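PDB 3DNS: ribosomal-protein-alanine acetyltransferase from Clostridium acetobutylicum, which probably transfers an acetyl group to the N-terminal alanine of a ribosomal protein, this chain being the N-terminal domain of a longer acetyltransferase of the RimJ subfamily. Local coordinates for residues K8-Y22 / T25-D39. Sequence-based numbering, arbitrary orientation.
Sequences KYTKIEKVNGVEREY and TDKYGITIGRIFIVD
Two consecutive beta hairpins, in which strand 21-26 pairs with strand 10-14 and with strand 31-41, make up this contact in the N-terminal part of the GNAT-family sheet. In the first hairpin Lys11 and Thr25 form an antiparallel hydrogen-bonded pair. Lys11 N reaches Thr25 O at 2.9 Å, and Thr25 N returns to Lys11 O. Beyond it, Lys27 bends at its last torsion (chi4 35°), which brings NZ to 2.6 Å from Lys8 O. The ammonium comes in from over the face of that peptide carbonyl. A water links Glu13 OE1 to Thr25 OG1, and Glu13 also forms a salt bridge with Lys58 of the second subunit.

In the second hairpin Tyr22 and Ile35 bond both ways through their backbones, and Ile37 N donates to Arg20 O at 2.8 Å. Glu21 and Phe36 form the non-hydrogen-bonded pair between these bonds. Their side chains run alongside each other, with Glu21 CD 3.5 Å from Phe36 CE1. With CG anti to the backbone N (chi1 -170°) and the chain extended, the Glu21 carboxylate lies beside Phe36 and reaches toward Arg34. Its OE2 meets Arg34 NE at the guanidinium edge in a long salt bridge of 3.9 Å; Arg34 NH2 bonds to Tyr54 OH. Tyr22 brings its ring edge, CE2, to 3.9 Å from Ile37 CG1. The aliphatic part of Arg20 crosses Ile37 at about a right angle. One water bonds firmly to Ile37 O but weakly to Arg20 NH2; another bonds to NH2 and weakly to Asp39 OD1.

At the Asp26-Gly29 turn Asp26 OD1 accepts Tyr28 N and Ile30 N from opposite faces of its carboxylate, the first bond making an Asx turn. Helix 61-78 packs on Thr10 and Ile12, while strand 46-53 flanks strand 31-41.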
loop_
_atom_site.group_PDB
_atom_site.type_symbol
_atom_site.label_atom_id
_atom_site.label_comp_id
_atom_site.label_asym_id
_atom_site.label_seq_id
_atom_site.Cartn_x
_atom_site.Cartn_y
_atom_site.Cartn_z
ATOM N N LYS A 8 -11.925 -8.983 -11.539
ATOM C CA LYS A 8 -12.498 -9.890 -10.536
ATOM C C LYS A 8 -12.089 -9.476 -9.139
ATOM O O LYS A 8 -12.916 -9.415 -8.232
ATOM C CB LYS A 8 -12.067 -11.331 -10.809
ATOM C CG LYS A 8 -12.591 -12.378 -9.798
ATOM C CD LYS A 8 -12.526 -13.839 -10.378
ATOM C CE LYS A 8 -13.122 -14.888 -9.420
ATOM N NZ LYS A 8 -13.658 -16.146 -10.096
ATOM N N TYR A 9 -10.813 -9.158 -8.956
ATOM C CA TYR A 9 -10.360 -8.750 -7.617
ATOM C C TYR A 9 -9.859 -7.333 -7.478
ATOM O O TYR A 9 -9.493 -6.918 -6.399
ATOM C CB TYR A 9 -9.287 -9.712 -7.131
ATOM C CG TYR A 9 -9.859 -11.075 -6.890
ATOM C CD1 TYR A 9 -10.853 -11.269 -5.951
ATOM C CD2 TYR A 9 -9.429 -12.170 -7.623
ATOM C CE1 TYR A 9 -11.401 -12.550 -5.741
ATOM C CE2 TYR A 9 -9.976 -13.428 -7.422
ATOM C CZ TYR A 9 -10.944 -13.590 -6.488
ATOM O OH TYR A 9 -11.471 -14.815 -6.299
ATOM N N THR A 10 -9.824 -6.583 -8.554
ATOM C CA THR A 10 -9.209 -5.271 -8.495
ATOM C C THR A 10 -10.106 -4.212 -9.118
ATOM O O THR A 10 -11.073 -4.523 -9.800
ATOM C CB THR A 10 -7.764 -5.291 -9.165
ATOM O OG1 THR A 10 -7.851 -5.764 -10.521
ATOM C CG2 THR A 10 -6.814 -6.219 -8.378
ATOM N N LYS A 11 -9.758 -2.946 -8.849
ATOM C CA LYS A 11 -10.419 -1.778 -9.416
ATOM C C LYS A 11 -9.362 -0.731 -9.819
ATOM O O LYS A 11 -8.360 -0.554 -9.126
ATOM C CB LYS A 11 -11.414 -1.180 -8.400
ATOM C CG LYS A 11 -12.390 -2.210 -7.848
ATOM C CD LYS A 11 -13.432 -1.601 -6.833
ATOM C CE LYS A 11 -14.625 -2.556 -6.602
ATOM N NZ LYS A 11 -15.590 -2.159 -5.500
ATOM N N ILE A 12 -9.592 -0.065 -10.955
ATOM C CA ILE A 12 -8.724 1.020 -11.395
ATOM C C ILE A 12 -9.645 2.250 -11.601
ATOM O O ILE A 12 -10.643 2.185 -12.338
ATOM C CB ILE A 12 -7.984 0.671 -12.689
ATOM C CG1 ILE A 12 -7.101 -0.579 -12.524
ATOM C CG2 ILE A 12 -7.163 1.894 -13.171
ATOM C CD1 ILE A 12 -6.539 -1.078 -13.853
ATOM N N GLU A 13 -9.331 3.350 -10.929
ATOM C CA GLU A 13 -10.167 4.539 -10.968
ATOM C C GLU A 13 -9.302 5.762 -11.093
ATOM O O GLU A 13 -8.243 5.824 -10.496
ATOM C CB GLU A 13 -10.980 4.670 -9.679
ATOM C CG GLU A 13 -12.066 3.613 -9.571
ATOM C CD GLU A 13 -12.638 3.487 -8.175
ATOM O OE1 GLU A 13 -11.895 3.014 -7.284
ATOM O OE2 GLU A 13 -13.823 3.834 -7.994
ATOM N N LYS A 14 -9.801 6.768 -11.809
ATOM C CA LYS A 14 -9.125 8.066 -11.973
ATOM C C LYS A 14 -9.129 8.804 -10.656
ATOM O O LYS A 14 -10.102 8.761 -9.937
ATOM C CB LYS A 14 -9.834 8.905 -13.030
ATOM C CG LYS A 14 -8.861 9.758 -13.860
ATOM C CD LYS A 14 -9.574 10.445 -14.985
ATOM C CE LYS A 14 -8.642 10.807 -16.092
ATOM N NZ LYS A 14 -9.462 11.223 -17.263
ATOM N N VAL A 15 -8.020 9.436 -10.301
ATOM C CA VAL A 15 -7.929 10.202 -9.040
ATOM C C VAL A 15 -8.571 11.569 -9.227
ATOM O O VAL A 15 -8.177 12.312 -10.116
ATOM C CB VAL A 15 -6.469 10.405 -8.608
ATOM C CG1 VAL A 15 -6.422 11.449 -7.493
ATOM C CG2 VAL A 15 -5.852 9.022 -8.194
ATOM N N ASN A 16 -9.525 11.868 -8.372
ATOM C CA ASN A 16 -10.427 12.997 -8.500
ATOM C C ASN A 16 -9.763 14.326 -8.779
ATOM O O ASN A 16 -10.199 15.059 -9.628
ATOM C CB ASN A 16 -11.333 13.089 -7.262
ATOM C CG ASN A 16 -12.787 12.735 -7.555
ATOM O OD1 ASN A 16 -13.090 11.760 -8.213
ATOM N ND2 ASN A 16 -13.688 13.534 -7.041
ATOM N N GLY A 17 -8.716 14.660 -8.072
ATOM C CA GLY A 17 -8.148 15.963 -8.310
ATOM C C GLY A 17 -7.179 16.095 -9.466
ATOM O O GLY A 17 -6.945 17.177 -9.970
ATOM N N VAL A 18 -6.625 14.965 -9.876
ATOM C CA VAL A 18 -5.414 14.883 -10.646
ATOM C C VAL A 18 -5.505 14.226 -12.008
ATOM O O VAL A 18 -5.857 13.086 -12.146
ATOM C CB VAL A 18 -4.425 14.105 -9.879
ATOM C CG1 VAL A 18 -3.144 14.100 -10.583
ATOM C CG2 VAL A 18 -4.287 14.656 -8.516
ATOM N N GLU A 19 -5.132 14.969 -13.010
ATOM C CA GLU A 19 -4.991 14.474 -14.361
ATOM C C GLU A 19 -3.965 13.362 -14.466
ATOM O O GLU A 19 -2.921 13.437 -13.841
ATOM C CB GLU A 19 -4.496 15.627 -15.253
ATOM C CG GLU A 19 -4.090 15.227 -16.675
ATOM C CD GLU A 19 -5.287 14.869 -17.564
ATOM O OE1 GLU A 19 -6.019 13.883 -17.250
ATOM O OE2 GLU A 19 -5.478 15.586 -18.575
ATOM N N ARG A 20 -4.260 12.368 -15.312
ATOM C CA ARG A 20 -3.315 11.306 -15.684
ATOM C C ARG A 20 -2.880 10.430 -14.516
ATOM O O ARG A 20 -1.848 9.787 -14.591
ATOM C CB ARG A 20 -2.095 11.868 -16.435
ATOM C CG ARG A 20 -2.383 12.302 -17.842
ATOM C CD ARG A 20 -1.098 12.738 -18.514
ATOM N NE ARG A 20 -1.326 13.253 -19.845
ATOM C CZ ARG A 20 -0.407 13.272 -20.811
ATOM N NH1 ARG A 20 -0.732 13.760 -21.991
ATOM N NH2 ARG A 20 0.831 12.811 -20.605
ATOM N N GLU A 21 -3.692 10.377 -13.454
ATOM C CA GLU A 21 -3.385 9.535 -12.303
ATOM C C GLU A 21 -4.566 8.609 -11.995
ATOM O O GLU A 21 -5.749 9.022 -11.990
ATOM C CB GLU A 21 -3.009 10.369 -11.090
ATOM C CG GLU A 21 -2.471 9.544 -9.973
ATOM C CD GLU A 21 -2.138 10.397 -8.723
ATOM O OE1 GLU A 21 -1.487 11.464 -8.820
ATOM O OE2 GLU A 21 -2.518 9.959 -7.642
ATOM N N TYR A 22 -4.248 7.354 -11.737
ATOM C CA TYR A 22 -5.286 6.363 -11.454
ATOM C C TYR A 22 -4.909 5.583 -10.247
ATOM O O TYR A 22 -3.738 5.227 -10.071
ATOM C CB TYR A 22 -5.474 5.387 -12.613
ATOM C CG TYR A 22 -5.852 6.055 -13.876
ATOM C CD1 TYR A 22 -7.143 6.021 -14.335
ATOM C CD2 TYR A 22 -4.877 6.736 -14.635
ATOM C CE1 TYR A 22 -7.486 6.669 -15.530
ATOM C CE2 TYR A 22 -5.197 7.345 -15.774
ATOM C CZ TYR A 22 -6.497 7.327 -16.236
ATOM O OH TYR A 22 -6.763 8.010 -17.418
ATOM N N THR A 25 -7.029 -0.379 -6.430
ATOM C CA THR A 25 -7.442 -0.922 -5.109
ATOM C C THR A 25 -7.923 -2.365 -5.249
ATOM O O THR A 25 -8.173 -2.841 -6.387
ATOM C CB THR A 25 -8.572 -0.093 -4.447
ATOM O OG1 THR A 25 -9.692 -0.108 -5.292
ATOM C CG2 THR A 25 -8.156 1.347 -4.283
ATOM N N ASP A 26 -8.071 -3.060 -4.115
ATOM C CA ASP A 26 -8.756 -4.354 -4.175
ATOM C C ASP A 26 -10.230 -4.158 -3.867
ATOM O O ASP A 26 -10.649 -3.043 -3.686
ATOM C CB ASP A 26 -8.068 -5.430 -3.294
ATOM C CG ASP A 26 -8.037 -5.107 -1.799
ATOM O OD1 ASP A 26 -8.823 -4.277 -1.299
ATOM O OD2 ASP A 26 -7.205 -5.780 -1.108
ATOM N N LYS A 27 -10.998 -5.241 -3.788
ATOM C CA LYS A 27 -12.431 -5.141 -3.585
ATOM C C LYS A 27 -12.902 -4.571 -2.222
ATOM O O LYS A 27 -14.056 -4.193 -2.104
ATOM C CB LYS A 27 -13.105 -6.504 -3.866
ATOM C CG LYS A 27 -13.515 -6.660 -5.306
ATOM C CD LYS A 27 -14.381 -7.894 -5.526
ATOM C CE LYS A 27 -15.094 -7.836 -6.903
ATOM N NZ LYS A 27 -14.247 -7.189 -7.980
ATOM N N TYR A 28 -12.026 -4.520 -1.212
ATOM C CA TYR A 28 -12.309 -3.819 0.059
ATOM C C TYR A 28 -11.889 -2.351 -0.012
ATOM O O TYR A 28 -12.037 -1.595 0.965
ATOM C CB TYR A 28 -11.516 -4.427 1.203
ATOM C CG TYR A 28 -11.932 -5.749 1.742
ATOM C CD1 TYR A 28 -13.269 -6.188 1.726
ATOM C CD2 TYR A 28 -10.975 -6.560 2.378
ATOM C CE1 TYR A 28 -13.631 -7.433 2.290
ATOM C CE2 TYR A 28 -11.338 -7.769 2.965
ATOM C CZ TYR A 28 -12.646 -8.204 2.904
ATOM O OH TYR A 28 -12.911 -9.423 3.483
ATOM N N GLY A 29 -11.329 -1.939 -1.144
ATOM C CA GLY A 29 -10.906 -0.556 -1.308
ATOM C C GLY A 29 -9.563 -0.212 -0.690
ATOM O O GLY A 29 -9.285 0.925 -0.458
ATOM N N ILE A 30 -8.732 -1.201 -0.420
ATOM C CA ILE A 30 -7.352 -0.976 0.067
ATOM C C ILE A 30 -6.498 -0.728 -1.196
ATOM O O ILE A 30 -6.685 -1.383 -2.276
ATOM C CB ILE A 30 -6.814 -2.215 0.826
ATOM C CG1 ILE A 30 -7.738 -2.633 2.015
ATOM C CG2 ILE A 30 -5.283 -2.123 1.169
ATOM C CD1 ILE A 30 -7.940 -1.620 3.068
ATOM N N THR A 31 -5.621 0.286 -1.097
ATOM C CA THR A 31 -4.766 0.675 -2.211
ATOM C C THR A 31 -3.631 -0.311 -2.418
ATOM O O THR A 31 -2.879 -0.644 -1.513
ATOM C CB THR A 31 -4.285 2.125 -2.070
ATOM O OG1 THR A 31 -5.453 2.951 -2.077
ATOM C CG2 THR A 31 -3.344 2.553 -3.220
ATOM N N ILE A 32 -3.567 -0.784 -3.657
ATOM C CA ILE A 32 -2.481 -1.643 -4.137
ATOM C C ILE A 32 -1.356 -0.753 -4.678
ATOM O O ILE A 32 -0.173 -0.987 -4.399
ATOM C CB ILE A 32 -2.996 -2.577 -5.231
ATOM C CG1 ILE A 32 -4.141 -3.449 -4.693
ATOM C CG2 ILE A 32 -1.848 -3.431 -5.793
ATOM C CD1 ILE A 32 -4.728 -4.332 -5.680
ATOM N N GLY A 33 -1.730 0.252 -5.463
ATOM C CA GLY A 33 -0.799 1.150 -6.117
ATOM C C GLY A 33 -1.470 2.183 -6.981
ATOM O O GLY A 33 -2.709 2.443 -6.869
ATOM N N ARG A 34 -0.667 2.786 -7.849
ATOM C CA ARG A 34 -1.177 3.864 -8.688
ATOM C C ARG A 34 -0.572 3.802 -10.073
ATOM O O ARG A 34 0.492 3.259 -10.258
ATOM C CB ARG A 34 -0.834 5.214 -8.073
ATOM C CG ARG A 34 -1.553 5.531 -6.829
ATOM C CD ARG A 34 -1.027 6.799 -6.210
ATOM N NE ARG A 34 -1.890 7.147 -5.081
ATOM C CZ ARG A 34 -1.846 6.504 -3.929
ATOM N NH1 ARG A 34 -2.653 6.847 -2.941
ATOM N NH2 ARG A 34 -0.965 5.516 -3.762
ATOM N N ILE A 35 -1.301 4.296 -11.048
ATOM C CA ILE A 35 -0.816 4.377 -12.413
ATOM C C ILE A 35 -0.705 5.846 -12.711
ATOM O O ILE A 35 -1.611 6.608 -12.362
ATOM C CB ILE A 35 -1.780 3.653 -13.394
ATOM C CG1 ILE A 35 -1.547 2.129 -13.347
ATOM C CG2 ILE A 35 -1.602 4.149 -14.834
ATOM C CD1 ILE A 35 -2.731 1.333 -13.917
ATOM N N PHE A 36 0.417 6.240 -13.340
ATOM C CA PHE A 36 0.661 7.604 -13.744
ATOM C C PHE A 36 0.939 7.619 -15.209
ATOM O O PHE A 36 1.924 7.031 -15.646
ATOM C CB PHE A 36 1.908 8.175 -13.011
ATOM C CG PHE A 36 1.786 8.185 -11.539
ATOM C CD1 PHE A 36 1.232 9.263 -10.875
ATOM C CD2 PHE A 36 2.160 7.093 -10.804
ATOM C CE1 PHE A 36 1.097 9.265 -9.474
ATOM C CE2 PHE A 36 2.044 7.103 -9.437
ATOM C CZ PHE A 36 1.509 8.185 -8.772
ATOM N N ILE A 37 0.124 8.323 -15.982
ATOM C CA ILE A 37 0.391 8.442 -17.431
ATOM C C ILE A 37 1.534 9.455 -17.639
ATOM O O ILE A 37 1.450 10.574 -17.190
ATOM C CB ILE A 37 -0.856 8.845 -18.252
ATOM C CG1 ILE A 37 -2.048 7.885 -17.970
ATOM C CG2 ILE A 37 -0.527 8.898 -19.766
ATOM C CD1 ILE A 37 -1.793 6.491 -18.380
ATOM N N VAL A 38 2.577 9.015 -18.322
ATOM C CA VAL A 38 3.838 9.743 -18.507
ATOM C C VAL A 38 3.859 10.325 -19.914
ATOM O O VAL A 38 4.193 11.499 -20.070
ATOM C CB VAL A 38 5.081 8.846 -18.112
ATOM C CG1 VAL A 38 6.387 9.439 -18.501
ATOM C CG2 VAL A 38 5.068 8.578 -16.560
ATOM N N ASP A 39 3.357 9.588 -20.896
ATOM C CA ASP A 39 3.372 10.034 -22.262
ATOM C C ASP A 39 2.158 9.435 -22.972
ATOM O O ASP A 39 1.893 8.252 -22.853
ATOM C CB ASP A 39 4.705 9.606 -22.930
ATOM C CG ASP A 39 5.066 10.410 -24.166
ATOM O OD1 ASP A 39 4.783 11.645 -24.264
ATOM O OD2 ASP A 39 5.727 9.792 -25.030
HETATM O O HOH W 1 -9.477 2.095 -7.432
HETATM O O HOH W 2 1.887 13.265 -23.229
HETATM O O HOH W 3 2.010 13.304 -17.876
HETATM O O HOH W 4 1.130 11.379 -14.622
#